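Local coordinates for stage II sporulation protein Q (Bacillus subtilis, PDB 3TUF), which forms, together with SpoIIIAH, an intercellular channel between mother cell and forespore and takes part in forespore engulfment during sporulation, at residues 127-139 against 147-159. Numbering follows the deposited sequence.
Sequences TVYQSLSEVSVEQ and QVIGKSGKNLYSE
Val-135 and Gly-150 face each other as a non-hydrogen-bonded antiparallel pair, and on its two sides the backbones are joined by Ser-136 N to Ile-149 O (3.0 Å) and Ser-133 N to Lys-151 O (2.9 Å), with Lys-151 N to Glu-134 O a looser bond. The apolar side of the contact illustrates how one methyl can occupy a ring face: Ile-149 CD1 sits over the centre of the Tyr-129 ring, 3.7 Å from the centroid and only 6° off its normal, a CH-pi contact. Ile-149 CG1 lies between its own backbone N and carbonyl carbon (chi1 65°), and the extended turn beyond it (chi2 -172°) carries CD1 to the ring, while Ile-149 CG2 packs against Val-137 CG1 at 3.8 Å. A serine at Tyr-129 would probably leave Ile-149 CD1 without its aromatic cover and Ser-99 N without its hydroxyl partner. Beyond the strands, Ser-131 OG donates to Gly-153 O (2.9 Å) from above the carbonyl plane; one water links Ser-133 OG to Lys-154 N. At the outer surface, Glu-134 and Lys-151 run side by side, with Glu-134 OE2 3.2 Å from Lys-151 CE, the charged ends not in contact; Lys-151 NZ instead salt-bridges Asp-95. The three-stranded sheet thus places 148-151 between 95-97 and 134-135, whereas 125-132 turns a corner at Ser-131 and pairs with 116-120 and 165-171 in the large antiparallel sheet of this M23-peptidase-family domain; Val-96 touches both Tyr-129 and Ile-149 where the two sheets meet.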
ATOM      1  N   THR A 127     -10.188   6.344 -34.985  1.00 44.33           N
ATOM      2  CA  THR A 127      -9.502   5.123 -35.396  1.00 47.01           C
ATOM      3  C   THR A 127      -8.020   5.295 -35.492  1.00 43.67           C
ATOM      4  O   THR A 127      -7.535   6.401 -35.769  1.00 42.61           O
ATOM      5  CB  THR A 127      -9.971   4.627 -36.781  1.00 47.60           C
ATOM      6  OG1 THR A 127     -10.289   5.747 -37.634  1.00 51.32           O
ATOM      7  CG2 THR A 127     -11.132   3.752 -36.632  1.00 48.94           C
ATOM      8  N   VAL A 128      -7.302   4.196 -35.328  1.00 35.33           N
ATOM      9  CA  VAL A 128      -5.828   4.250 -35.227  1.00 41.72           C
ATOM     10  C   VAL A 128      -5.225   3.224 -36.172  1.00 46.61           C
ATOM     11  O   VAL A 128      -5.622   2.034 -36.246  1.00 43.07           O
ATOM     12  CB  VAL A 128      -5.315   4.054 -33.737  1.00 39.48           C
ATOM     13  CG1 VAL A 128      -3.749   4.082 -33.591  1.00 37.20           C
ATOM     14  CG2 VAL A 128      -5.966   5.089 -32.803  1.00 37.42           C
ATOM     15  N   TYR A 129      -4.265   3.709 -36.936  1.00 38.01           N
ATOM     16  CA  TYR A 129      -3.595   2.871 -37.899  1.00 36.23           C
ATOM     17  C   TYR A 129      -2.162   3.069 -37.604  1.00 35.44           C
ATOM     18  O   TYR A 129      -1.703   4.235 -37.482  1.00 33.39           O
ATOM     19  CB  TYR A 129      -3.891   3.397 -39.285  1.00 33.83           C
ATOM     20  CG  TYR A 129      -5.362   3.708 -39.491  1.00 28.72           C
ATOM     21  CD1 TYR A 129      -5.923   4.889 -38.967  1.00 33.75           C
ATOM     22  CD2 TYR A 129      -6.191   2.823 -40.190  1.00 32.96           C
ATOM     23  CE1 TYR A 129      -7.278   5.217 -39.134  1.00 32.58           C
ATOM     24  CE2 TYR A 129      -7.587   3.121 -40.367  1.00 29.40           C
ATOM     25  CZ  TYR A 129      -8.098   4.335 -39.821  1.00 34.87           C
ATOM     26  OH  TYR A 129      -9.427   4.629 -39.982  1.00 40.36           O
ATOM     27  N   GLN A 130      -1.431   1.969 -37.520  1.00 28.02           N
ATOM     28  CA  GLN A 130      -0.122   2.022 -36.917  1.00 33.78           C
ATOM     29  C   GLN A 130       0.637   0.854 -37.473  1.00 30.65           C
ATOM     30  O   GLN A 130       0.025  -0.029 -38.007  1.00 33.54           O
ATOM     31  CB  GLN A 130      -0.324   1.965 -35.392  1.00 35.02           C
ATOM     32  CG  GLN A 130       0.427   0.869 -34.698  1.00 35.53           C
ATOM     33  CD  GLN A 130       0.306   0.903 -33.198  1.00 38.50           C
ATOM     34  OE1 GLN A 130      -0.215   1.897 -32.598  1.00 38.46           O
ATOM     35  NE2 GLN A 130       0.789  -0.202 -32.559  1.00 36.12           N
ATOM     36  N   SER A 131       1.968   0.837 -37.379  1.00 35.29           N
ATOM     37  CA  SER A 131       2.852  -0.080 -38.188  1.00 34.88           C
ATOM     38  C   SER A 131       3.038   0.229 -39.710  1.00 38.36           C
ATOM     39  O   SER A 131       3.692  -0.557 -40.460  1.00 35.78           O
ATOM     40  CB  SER A 131       2.545  -1.556 -37.989  1.00 32.59           C
ATOM     41  OG  SER A 131       3.775  -2.283 -38.138  1.00 43.89           O
ATOM     42  N   LEU A 132       2.480   1.379 -40.140  1.00 37.19           N
ATOM     43  CA  LEU A 132       2.637   1.909 -41.493  1.00 36.86           C
ATOM     44  C   LEU A 132       4.140   2.167 -41.841  1.00 40.80           C
ATOM     45  O   LEU A 132       4.944   2.624 -40.963  1.00 40.96           O
ATOM     46  CB  LEU A 132       1.841   3.210 -41.613  1.00 35.43           C
ATOM     47  CG  LEU A 132       0.372   3.102 -41.187  1.00 34.14           C
ATOM     48  CD1 LEU A 132      -0.484   4.271 -41.690  1.00 35.59           C
ATOM     49  CD2 LEU A 132      -0.210   1.838 -41.711  1.00 36.36           C
ATOM     50  N   SER A 133       4.465   1.846 -43.117  1.00 41.33           N
ATOM     51  CA  SER A 133       5.731   2.067 -43.817  1.00 42.98           C
ATOM     52  C   SER A 133       5.737   3.464 -44.350  1.00 35.80           C
ATOM     53  O   SER A 133       6.810   4.093 -44.458  1.00 39.51           O
ATOM     54  CB  SER A 133       5.761   1.248 -45.098  1.00 41.95           C
ATOM     55  OG  SER A 133       5.923  -0.126 -44.835  1.00 54.64           O
ATOM     56  N   GLU A 134       4.545   3.912 -44.781  1.00 35.07           N
ATOM     57  CA  GLU A 134       4.384   5.203 -45.470  1.00 44.81           C
ATOM     58  C   GLU A 134       3.105   5.806 -45.055  1.00 41.55           C
ATOM     59  O   GLU A 134       2.199   5.103 -44.602  1.00 44.05           O
ATOM     60  CB  GLU A 134       4.270   5.053 -47.002  1.00 41.41           C
ATOM     61  CG  GLU A 134       5.172   3.963 -47.660  1.00 41.42           C
ATOM     62  CD  GLU A 134       4.991   3.924 -49.172  1.00 54.83           C
ATOM     63  OE1 GLU A 134       4.335   4.904 -49.684  1.00 70.90           O
ATOM     64  OE2 GLU A 134       5.497   2.929 -49.814  1.00 54.94           O
ATOM     65  N   VAL A 135       2.999   7.105 -45.278  1.00 34.81           N
ATOM     66  CA  VAL A 135       1.803   7.842 -44.931  1.00 37.37           C
ATOM     67  C   VAL A 135       1.454   8.689 -46.138  1.00 46.09           C
ATOM     68  O   VAL A 135       2.350   9.163 -46.876  1.00 56.23           O
ATOM     69  CB  VAL A 135       2.063   8.655 -43.625  1.00 48.14           C
ATOM     70  CG1 VAL A 135       1.121   9.821 -43.487  1.00 56.59           C
ATOM     71  CG2 VAL A 135       1.880   7.732 -42.434  1.00 39.20           C
ATOM     72  N   SER A 136       0.159   8.834 -46.383  1.00 45.55           N
ATOM     73  CA  SER A 136      -0.315   9.580 -47.527  1.00 43.74           C
ATOM     74  C   SER A 136      -1.135  10.751 -46.979  1.00 49.24           C
ATOM     75  O   SER A 136      -1.814  11.443 -47.738  1.00 49.10           O
ATOM     76  CB  SER A 136      -1.143   8.661 -48.441  1.00 41.58           C
ATOM     77  OG  SER A 136      -0.422   7.433 -48.745  1.00 47.20           O
ATOM     78  N   VAL A 137      -1.068  10.978 -45.655  1.00 43.10           N
ATOM     79  CA  VAL A 137      -1.809  12.074 -44.997  1.00 45.06           C
ATOM     80  C   VAL A 137      -0.916  12.847 -44.039  1.00 39.62           C
ATOM     81  O   VAL A 137       0.198  12.428 -43.737  1.00 43.83           O
ATOM     82  CB  VAL A 137      -3.071  11.587 -44.180  1.00 40.07           C
ATOM     83  CG1 VAL A 137      -4.168  11.130 -45.082  1.00 41.19           C
ATOM     84  CG2 VAL A 137      -2.715  10.458 -43.207  1.00 44.72           C
ATOM     85  N   GLU A 138      -1.426  13.964 -43.536  1.00 40.64           N
ATOM     86  CA  GLU A 138      -0.743  14.703 -42.472  1.00 45.99           C
ATOM     87  C   GLU A 138      -1.773  15.343 -41.521  1.00 46.54           C
ATOM     88  O   GLU A 138      -2.950  15.573 -41.906  1.00 46.02           O
ATOM     89  CB  GLU A 138       0.150  15.796 -43.063  1.00 41.00           C
ATOM     90  CG  GLU A 138      -0.661  16.984 -43.581  1.00 48.76           C
ATOM     91  CD  GLU A 138       0.189  17.995 -44.319  1.00 58.30           C
ATOM     92  OE1 GLU A 138       1.327  18.270 -43.885  1.00 64.01           O
ATOM     93  OE2 GLU A 138      -0.281  18.529 -45.336  1.00 53.07           O
ATOM     94  N   GLN A 139      -1.345  15.642 -40.298  1.00 45.13           N
ATOM     95  CA  GLN A 139      -2.237  16.277 -39.335  1.00 49.31           C
ATOM     96  C   GLN A 139      -3.126  17.370 -39.991  1.00 49.53           C
ATOM     97  O   GLN A 139      -2.632  18.207 -40.744  1.00 48.24           O
ATOM     98  CB  GLN A 139      -1.409  16.889 -38.218  1.00 48.09           C
ATOM     99  CG  GLN A 139      -1.885  16.440 -36.895  1.00 61.83           C
ATOM    100  CD  GLN A 139      -1.434  17.360 -35.818  1.00 64.72           C
ATOM    101  OE1 GLN A 139      -0.238  17.452 -35.530  1.00 71.80           O
ATOM    102  NE2 GLN A 139      -2.383  18.072 -35.208  1.00 68.51           N
ATOM    103  N   GLN A 147     -10.432   6.119 -48.362  1.00 43.02           N
ATOM    104  CA  GLN A 147      -9.350   6.896 -48.861  1.00 44.12           C
ATOM    105  C   GLN A 147      -8.062   6.370 -48.285  1.00 45.08           C
ATOM    106  O   GLN A 147      -7.911   6.274 -47.048  1.00 46.59           O
ATOM    107  CB  GLN A 147      -9.546   8.323 -48.482  1.00 37.55           C
ATOM    108  CG  GLN A 147      -8.537   9.186 -49.200  1.00 36.56           C
ATOM    109  CD  GLN A 147      -8.590  10.630 -48.764  1.00 45.79           C
ATOM    110  OE1 GLN A 147      -7.539  11.251 -48.690  1.00 59.35           O
ATOM    111  NE2 GLN A 147      -9.776  11.180 -48.487  1.00 47.41           N
ATOM    112  N   VAL A 148      -7.143   6.003 -49.173  1.00 43.81           N
ATOM    113  CA  VAL A 148      -5.881   5.419 -48.736  1.00 46.26           C
ATOM    114  C   VAL A 148      -5.170   6.428 -47.882  1.00 47.06           C
ATOM    115  O   VAL A 148      -5.142   7.631 -48.214  1.00 48.45           O
ATOM    116  CB  VAL A 148      -4.977   5.053 -49.909  1.00 39.74           C
ATOM    117  CG1 VAL A 148      -3.515   4.969 -49.478  1.00 32.11           C
ATOM    118  CG2 VAL A 148      -5.463   3.709 -50.538  1.00 37.11           C
ATOM    119  N   ILE A 149      -4.607   5.948 -46.772  1.00 44.43           N
ATOM    120  CA  ILE A 149      -3.900   6.831 -45.894  1.00 34.68           C
ATOM    121  C   ILE A 149      -2.509   6.350 -45.570  1.00 32.04           C
ATOM    122  O   ILE A 149      -1.766   7.060 -44.897  1.00 36.34           O
ATOM    123  CB  ILE A 149      -4.667   7.088 -44.588  1.00 38.02           C
ATOM    124  CG1 ILE A 149      -4.771   5.801 -43.790  1.00 37.35           C
ATOM    125  CG2 ILE A 149      -6.059   7.787 -44.882  1.00 43.02           C
ATOM    126  CD1 ILE A 149      -5.681   5.944 -42.593  1.00 45.60           C
ATOM    127  N   GLY A 150      -2.139   5.169 -46.033  1.00 27.68           N
ATOM    128  CA  GLY A 150      -0.744   4.756 -45.825  1.00 29.41           C
ATOM    129  C   GLY A 150      -0.452   3.404 -46.393  1.00 26.49           C
ATOM    130  O   GLY A 150      -1.271   2.903 -47.172  1.00 34.16           O
ATOM    131  N   LYS A 151       0.704   2.819 -46.040  1.00 37.82           N
ATOM    132  CA  LYS A 151       1.060   1.451 -46.499  1.00 37.45           C
ATOM    133  C   LYS A 151       1.403   0.566 -45.302  1.00 33.57           C
ATOM    134  O   LYS A 151       2.008   1.040 -44.345  1.00 38.59           O
ATOM    135  CB  LYS A 151       2.250   1.428 -47.482  1.00 32.45           C
ATOM    136  CG  LYS A 151       2.121   0.286 -48.521  1.00 41.34           C
ATOM    137  CD  LYS A 151       3.146   0.303 -49.665  1.00 48.95           C
ATOM    138  CE  LYS A 151       2.909   1.316 -50.845  1.00 51.18           C
ATOM    139  NZ  LYS A 151       1.500   1.297 -51.316  1.00 54.34           N
ATOM    140  N   SER A 152       1.030  -0.714 -45.370  1.00 33.02           N
ATOM    141  CA  SER A 152       1.446  -1.622 -44.344  1.00 35.23           C
ATOM    142  C   SER A 152       2.980  -1.594 -44.181  1.00 40.01           C
ATOM    143  O   SER A 152       3.728  -1.239 -45.105  1.00 41.97           O
ATOM    144  CB  SER A 152       1.028  -3.026 -44.712  1.00 33.91           C
ATOM    145  OG  SER A 152       2.013  -3.644 -45.535  1.00 33.97           O
ATOM    146  N   GLY A 153       3.437  -1.976 -42.987  1.00 43.41           N
ATOM    147  CA  GLY A 153       4.859  -2.217 -42.763  1.00 39.82           C
ATOM    148  C   GLY A 153       5.122  -3.061 -41.555  1.00 40.43           C
ATOM    149  O   GLY A 153       4.200  -3.353 -40.780  1.00 44.93           O
ATOM    150  N   LYS A 154       6.381  -3.450 -41.396  1.00 39.47           N
ATOM    151  CA  LYS A 154       6.816  -4.111 -40.172  1.00 49.69           C
ATOM    152  C   LYS A 154       7.221  -3.062 -39.130  1.00 56.85           C
ATOM    153  O   LYS A 154       7.474  -1.872 -39.492  1.00 51.42           O
ATOM    154  CB  LYS A 154       8.036  -5.015 -40.379  1.00 39.82           C
ATOM    155  CG  LYS A 154       8.193  -5.695 -41.728  1.00 44.07           C
ATOM    156  CD  LYS A 154       9.282  -6.708 -41.489  1.00 48.19           C
ATOM    157  CE  LYS A 154       9.925  -7.295 -42.747  1.00 69.26           C
ATOM    158  NZ  LYS A 154       9.465  -8.744 -42.898  1.00 62.89           N
ATOM    159  N   ASN A 155       7.407  -3.562 -37.894  1.00 49.29           N
ATOM    160  CA  ASN A 155       7.391  -2.825 -36.665  1.00 48.75           C
ATOM    161  C   ASN A 155       8.350  -3.358 -35.696  1.00 42.61           C
ATOM    162  O   ASN A 155       8.616  -4.570 -35.685  1.00 45.78           O
ATOM    163  CB  ASN A 155       6.099  -3.176 -35.945  1.00 43.59           C
ATOM    164  CG  ASN A 155       5.433  -1.996 -35.514  1.00 50.54           C
ATOM    165  OD1 ASN A 155       6.004  -0.872 -35.683  1.00 59.63           O
ATOM    166  ND2 ASN A 155       4.241  -2.143 -35.002  1.00 41.38           N
ATOM    167  N   LEU A 156       8.765  -2.520 -34.764  1.00 46.23           N
ATOM    168  CA  LEU A 156       9.495  -3.058 -33.601  1.00 60.33           C
ATOM    169  C   LEU A 156       8.540  -3.674 -32.578  1.00 49.47           C
ATOM    170  O   LEU A 156       8.762  -4.771 -32.092  1.00 48.63           O
ATOM    171  CB  LEU A 156      10.424  -2.010 -32.978  1.00 58.68           C
ATOM    172  CG  LEU A 156      11.736  -1.884 -33.791  1.00 55.39           C
ATOM    173  CD1 LEU A 156      12.562  -0.677 -33.306  1.00 46.52           C
ATOM    174  CD2 LEU A 156      12.570  -3.203 -33.841  1.00 49.77           C
ATOM    175  N   TYR A 157       7.447  -2.963 -32.337  1.00 59.16           N
ATOM    176  CA  TYR A 157       6.444  -3.307 -31.339  1.00 61.23           C
ATOM    177  C   TYR A 157       5.902  -4.762 -31.439  1.00 63.23           C
ATOM    178  O   TYR A 157       6.032  -5.561 -30.492  1.00 66.65           O
ATOM    179  CB  TYR A 157       5.325  -2.280 -31.458  1.00 66.41           C
ATOM    180  CG  TYR A 157       4.486  -2.111 -30.218  1.00 70.70           C
ATOM    181  CD1 TYR A 157       5.037  -1.591 -29.031  1.00 70.07           C
ATOM    182  CD2 TYR A 157       3.138  -2.437 -30.234  1.00 66.71           C
ATOM    183  CE1 TYR A 157       4.272  -1.413 -27.904  1.00 76.13           C
ATOM    184  CE2 TYR A 157       2.358  -2.272 -29.117  1.00 78.81           C
ATOM    185  CZ  TYR A 157       2.926  -1.766 -27.958  1.00 82.30           C
ATOM    186  OH  TYR A 157       2.123  -1.615 -26.856  1.00 91.72           O
ATOM    187  N   SER A 158       5.326  -5.117 -32.580  1.00 53.07           N
ATOM    188  CA  SER A 158       4.903  -6.478 -32.762  1.00 48.85           C
ATOM    189  C   SER A 158       5.646  -7.093 -33.929  1.00 47.70           C
ATOM    190  O   SER A 158       5.131  -7.130 -35.022  1.00 46.50           O
ATOM    191  CB  SER A 158       3.369  -6.543 -32.957  1.00 52.13           C
ATOM    192  OG  SER A 158       2.852  -5.316 -33.490  1.00 55.90           O
ATOM    193  N   GLU A 159       6.865  -7.587 -33.740  1.00 55.45           N
ATOM    194  CA  GLU A 159       7.572  -8.120 -34.926  1.00 60.76           C
ATOM    195  C   GLU A 159       6.870  -9.349 -35.403  1.00 59.84           C
ATOM    196  O   GLU A 159       6.978  -9.697 -36.577  1.00 54.91           O
ATOM    197  CB  GLU A 159       9.028  -8.478 -34.667  1.00 54.21           C
ATOM    198  CG  GLU A 159       9.621  -7.785 -33.455  1.00 84.29           C
ATOM    199  CD  GLU A 159      11.077  -7.423 -33.668  1.00 82.46           C
ATOM    200  OE1 GLU A 159      11.813  -8.262 -34.245  1.00 92.93           O
ATOM    201  OE2 GLU A 159      11.469  -6.298 -33.260  1.00 80.98           O
TER
HETATM  202  O   HOH W   1       1.558  -2.837 -33.988  1.00 27.13           O
HETATM  203  O   HOH W   2       7.870  -1.932 -43.481  1.00 55.30           O